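Local coordinates for lysyl oxidase (Pichia pastoris, PDB 1W7C) that oxidises primary amines, including the side-chain amines of lysyl residues, using a copper ion and a protein-derived topaquinone cofactor, at the interface of chains A and B. Numbering follows the deposited sequence. Chains: chain A/B, Lysyl oxidase.

Contact 1: the interface of chains A and B. Residues chain A 374, 432, 439, 459, 666; chain B 409, 411-412.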
loop_
_atom_site.group_PDB
_atom_site.type_symbol
_atom_site.label_atom_id
_atom_site.label_comp_id
_atom_site.label_asym_id
_atom_site.label_seq_id
_atom_site.Cartn_x
_atom_site.Cartn_y
_atom_site.Cartn_z
ATOM N N ASP A 374 16.490 -11.053 6.792
ATOM C CA ASP A 374 15.076 -11.372 6.697
ATOM C C ASP A 374 14.235 -10.607 7.722
ATOM O O ASP A 374 13.064 -10.320 7.446
ATOM C CB ASP A 374 14.805 -12.867 6.839
ATOM C CG ASP A 374 15.132 -13.667 5.601
ATOM O OD1 ASP A 374 15.157 -13.128 4.468
ATOM O OD2 ASP A 374 15.383 -14.893 5.722
ATOM N N ILE A 432 8.810 -16.508 6.621
ATOM C CA ILE A 432 9.035 -16.613 5.192
ATOM C C ILE A 432 9.023 -18.089 4.822
ATOM O O ILE A 432 9.730 -18.906 5.432
ATOM C CB ILE A 432 10.422 -15.979 4.837
ATOM C CG1 ILE A 432 10.350 -14.466 5.062
ATOM C CG2 ILE A 432 10.731 -16.323 3.379
ATOM C CD1 ILE A 432 11.679 -13.728 4.849
ATOM N N ASP A 439 9.495 -17.571 -2.865
ATOM C CA ASP A 439 9.729 -17.134 -1.503
ATOM C C ASP A 439 8.606 -16.193 -1.135
ATOM O O ASP A 439 8.461 -15.114 -1.719
ATOM C CB ASP A 439 11.039 -16.392 -1.382
ATOM C CG ASP A 439 12.228 -17.234 -1.754
ATOM O OD1 ASP A 439 12.384 -17.581 -2.967
ATOM O OD2 ASP A 439 13.050 -17.596 -0.900
ATOM N N ALA A 459 8.837 -13.233 -3.849
ATOM C CA ALA A 459 10.119 -13.068 -4.530
ATOM C C ALA A 459 10.483 -14.494 -5.017
ATOM O O ALA A 459 9.685 -15.464 -4.931
ATOM C CB ALA A 459 11.238 -12.464 -3.593
ATOM N N PHE A 666 10.443 -8.157 -3.952
ATOM C CA PHE A 666 9.395 -8.062 -2.950
ATOM C C PHE A 666 8.713 -6.695 -2.969
ATOM O O PHE A 666 7.569 -6.579 -2.534
ATOM C CB PHE A 666 9.948 -8.246 -1.530
ATOM C CG PHE A 666 10.259 -9.683 -1.110
ATOM C CD1 PHE A 666 11.471 -9.976 -0.445
ATOM C CD2 PHE A 666 9.343 -10.686 -1.243
ATOM C CE1 PHE A 666 11.715 -11.280 0.037
ATOM C CE2 PHE A 666 9.592 -11.952 -0.784
ATOM C CZ PHE A 666 10.770 -12.248 -0.149
ATOM N N SER B 409 13.189 -7.225 3.097
ATOM C CA SER B 409 14.289 -7.237 2.150
ATOM C C SER B 409 13.811 -6.943 0.719
ATOM O O SER B 409 12.630 -7.085 0.410
ATOM C CB SER B 409 15.100 -8.558 2.280
ATOM O OG SER B 409 14.563 -9.530 1.424
ATOM N N LEU B 411 14.764 -8.490 -2.080
ATOM C CA LEU B 411 14.504 -9.805 -2.666
ATOM C C LEU B 411 15.254 -10.863 -1.863
ATOM O O LEU B 411 16.064 -10.546 -0.990
ATOM C CB LEU B 411 14.846 -9.850 -4.164
ATOM C CG LEU B 411 16.292 -9.757 -4.611
ATOM C CD1 LEU B 411 17.120 -10.985 -4.252
ATOM C CD2 LEU B 411 16.380 -9.540 -6.108
ATOM N N ARG B 412 14.920 -12.117 -2.125
ATOM C CA ARG B 412 15.689 -13.214 -1.575
ATOM C C ARG B 412 15.408 -14.489 -2.339
ATOM O O ARG B 412 14.374 -14.602 -3.009
ATOM C CB ARG B 412 15.295 -13.473 -0.097
ATOM C CG ARG B 412 13.954 -14.228 0.016
ATOM C CD ARG B 412 13.446 -14.477 1.434
ATOM N NE ARG B 412 14.495 -14.903 2.368
ATOM C CZ ARG B 412 15.106 -16.073 2.343
ATOM N NH1 ARG B 412 14.783 -16.960 1.420
ATOM N NH2 ARG B 412 16.076 -16.326 3.230
HETATM O O HOH W 1 12.188 -9.550 4.792
HETATM O O HOH W 2 13.482 -11.356 3.185
#
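B:Arg412 meets A:Asp374 and A:Asp439 in this subunit contact of a copper/topaquinone amine oxidase. A:Asp439 directly follows the topaquinone in the family's Asn-topaquinone-Asp/Glu-Tyr motif.

The salt bridges carry the polar part. B:Arg412 takes A:Asp374 side-on, with NE and one terminal nitrogen each serving a different carboxylate oxygen. NE of B:Arg412 points almost straight (175° at H) to OD1 of A:Asp374 at 2.8 Å, and NH2 of B:Arg412 gives a more bent bond to the syn lone pair of OD2 of A:Asp374 at 3.0 Å. The two flat groups are twisted 48° from each other, so this pair is not coplanar. At another edge of the guanidinium, NH1 of B:Arg412 lies 3.0 Å from OD2 of A:Asp439, which it meets on the anti side. A bend at chi3 (-42°) turns the guanidinium toward both acids, which probably offset its charge at the interface.

Water extends the polar network. One molecule joins the backbone O of A:Asp374 to the backbone N of B:Ser409; a second, bonded to the first, lies 2.8 Å from OD1 of A:Asp374 and also meets OG of B:Ser409.

Apolar contacts flank the arginine stem, which meets the edge of the A:Phe666 ring, CE1 of A:Phe666 lying 3.7 Å from CG of B:Arg412. From another side, CG2 of A:Ile432 packs 3.8 Å from CD of B:Arg412. Within chain A, CB of A:Ala459 lies over one face of the phenyl ring, toward its rim.

Contact 2: the interface of chains A and B. Residues chain A 512-514, 550, 552; chain B 583-584, 653.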
loop_
_atom_site.group_PDB
_atom_site.type_symbol
_atom_site.label_atom_id
_atom_site.label_comp_id
_atom_site.label_asym_id
_atom_site.label_seq_id
_atom_site.Cartn_x
_atom_site.Cartn_y
_atom_site.Cartn_z
ATOM N N MET A 512 -21.301 4.660 -1.119
ATOM C CA MET A 512 -21.117 6.066 -1.466
ATOM C C MET A 512 -21.562 6.287 -2.875
ATOM O O MET A 512 -21.162 5.563 -3.764
ATOM C CB MET A 512 -19.634 6.408 -1.347
ATOM C CG MET A 512 -19.033 6.208 0.034
ATOM S SD MET A 512 -17.252 6.304 -0.017
ATOM C CE MET A 512 -16.904 6.077 1.716
ATOM N N LYS A 513 -22.332 7.340 -3.099
ATOM C CA LYS A 513 -22.837 7.610 -4.444
ATOM C C LYS A 513 -23.048 9.083 -4.656
ATOM O O LYS A 513 -23.254 9.814 -3.714
ATOM C CB LYS A 513 -24.177 6.916 -4.653
ATOM C CG LYS A 513 -25.137 7.285 -3.604
ATOM N N ASP A 514 -22.967 9.521 -5.905
ATOM C CA ASP A 514 -23.417 10.860 -6.235
ATOM C C ASP A 514 -24.920 10.850 -6.443
ATOM O O ASP A 514 -25.502 9.864 -6.931
ATOM C CB ASP A 514 -22.685 11.502 -7.420
ATOM C CG ASP A 514 -23.124 10.989 -8.721
ATOM O OD1 ASP A 514 -23.965 11.658 -9.385
ATOM O OD2 ASP A 514 -22.706 9.913 -9.183
ATOM N N ASN A 550 -14.248 2.460 -7.911
ATOM C CA ASN A 550 -13.759 3.748 -7.414
ATOM C C ASN A 550 -13.729 3.819 -5.902
ATOM O O ASN A 550 -13.774 4.897 -5.322
ATOM C CB ASN A 550 -14.580 4.921 -7.986
ATOM C CG ASN A 550 -13.893 6.262 -7.736
ATOM O OD1 ASN A 550 -12.683 6.399 -7.919
ATOM N ND2 ASN A 550 -14.692 7.275 -7.365
ATOM N N GLN A 552 -15.883 3.177 -3.705
ATOM C CA GLN A 552 -17.080 3.862 -3.197
ATOM C C GLN A 552 -17.864 3.023 -2.197
ATOM O O GLN A 552 -19.098 2.868 -2.293
ATOM C CB GLN A 552 -17.960 4.331 -4.349
ATOM C CG GLN A 552 -17.320 5.558 -5.023
ATOM C CD GLN A 552 -18.125 6.195 -6.137
ATOM O OE1 GLN A 552 -17.507 6.758 -7.050
ATOM N NE2 GLN A 552 -19.478 6.186 -6.052
ATOM N N ARG B 583 -12.990 11.772 -7.866
ATOM C CA ARG B 583 -14.184 12.367 -7.323
ATOM C C ARG B 583 -15.394 11.497 -7.511
ATOM O O ARG B 583 -15.609 10.921 -8.581
ATOM C CB ARG B 583 -14.488 13.711 -7.988
ATOM C CG ARG B 583 -13.591 14.868 -7.629
ATOM C CD ARG B 583 -13.896 16.107 -8.492
ATOM N NE ARG B 583 -15.191 16.653 -8.187
ATOM C CZ ARG B 583 -15.967 17.316 -9.034
ATOM N NH1 ARG B 583 -15.619 17.477 -10.299
ATOM N NH2 ARG B 583 -17.108 17.816 -8.612
ATOM N N ILE B 584 -16.225 11.459 -6.498
ATOM C CA ILE B 584 -17.591 10.901 -6.575
ATOM C C ILE B 584 -18.533 11.855 -7.283
ATOM O O ILE B 584 -19.241 11.465 -8.208
ATOM C CB ILE B 584 -18.098 10.546 -5.176
ATOM C CG1 ILE B 584 -17.210 9.476 -4.556
ATOM C CG2 ILE B 584 -19.569 10.090 -5.253
ATOM C CD1 ILE B 584 -17.420 9.245 -3.067
ATOM N N HIS B 653 -11.762 8.842 -0.214
ATOM C CA HIS B 653 -13.126 9.149 0.191
ATOM C C HIS B 653 -13.180 9.065 1.711
ATOM O O HIS B 653 -13.152 7.969 2.287
ATOM C CB HIS B 653 -14.108 8.135 -0.375
ATOM C CG HIS B 653 -14.011 7.925 -1.853
ATOM N ND1 HIS B 653 -13.999 8.964 -2.759
ATOM C CD2 HIS B 653 -13.883 6.790 -2.572
ATOM C CE1 HIS B 653 -13.908 8.459 -3.978
ATOM N NE2 HIS B 653 -13.807 7.143 -3.890
#
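With CG anti to the carbonyl carbon (chi1 -52°), B:His653 directs its imidazole at A:Asn550, while A:Met512, similarly turned at chi1 and extended beyond CG, crosses the histidine obliquely, its thioether sulfur against CB. The contact belongs to the dimer of a copper/topaquinone amine oxidase, and B:His653 directly precedes the copper ligand B:His654 at the end of strand 642-654.

The hydrogen bond across the interface joins NE2 of B:His653 to the backbone O of A:Asn550 at 2.7 Å. NE2 is the donor, and it approaches nearly along the C=O axis, with the oxygen close to the imidazole plane. The side-chain amide of A:Asn550 stands steeply to that ring, so its contact with the histidine is not a parallel stack.

A second shell on chain A arranges this surface. ND2 of A:Asn550 gives a nearly straight bond (177° at H) to OE1 of A:Gln552 at 2.9 Å, on a lone pair in the carbonyl plane. The other end of the glutamine amide is held too: NE2 of A:Gln552 donates to the backbone O of A:Met512 at 2.9 Å, from above that carbonyl plane. Bonds at both ends restrain the rotation of the amide and link the short 3-10 helix 549-551 to strand 504-518.

B:Ile584 packs against A:Gln552 and the backbone of strand 504-518. The CG1 branch of B:Ile584 slides antiparallel past A:Gln552, coming 3.7 Å from OE1 of A:Gln552, and CG2 of B:Ile584 presses on the strand backbone, 3.5 Å from N of A:Asp514. CD1 of B:Ile584 reaches toward CB of A:Met512 at 4.0 Å and also sits over the rim of one face of B:His653, bracing the ring within its own chain. SD of A:Met512 packs 3.7 Å from CB of B:His653.

Contact 1 and contact 2 share no residues, and the centres of their C-alpha atoms lie about 37 Å apart on the same two-fold interface, so each has a twin with the chains exchanged. The centre of contact 1 lies about 14 Å, and that of contact 2 about 36 Å, from the predicted catalytic base A:Asp358 of chain A. Contact 1 uses strand 411-415 of chain B, and contact 2 strand 504-518 of chain A. Contact 1 touches the surroundings of the topaquinone of chain A, and contact 2 the neighbour of a copper ligand of chain B, so dimerisation may help shape both active sites.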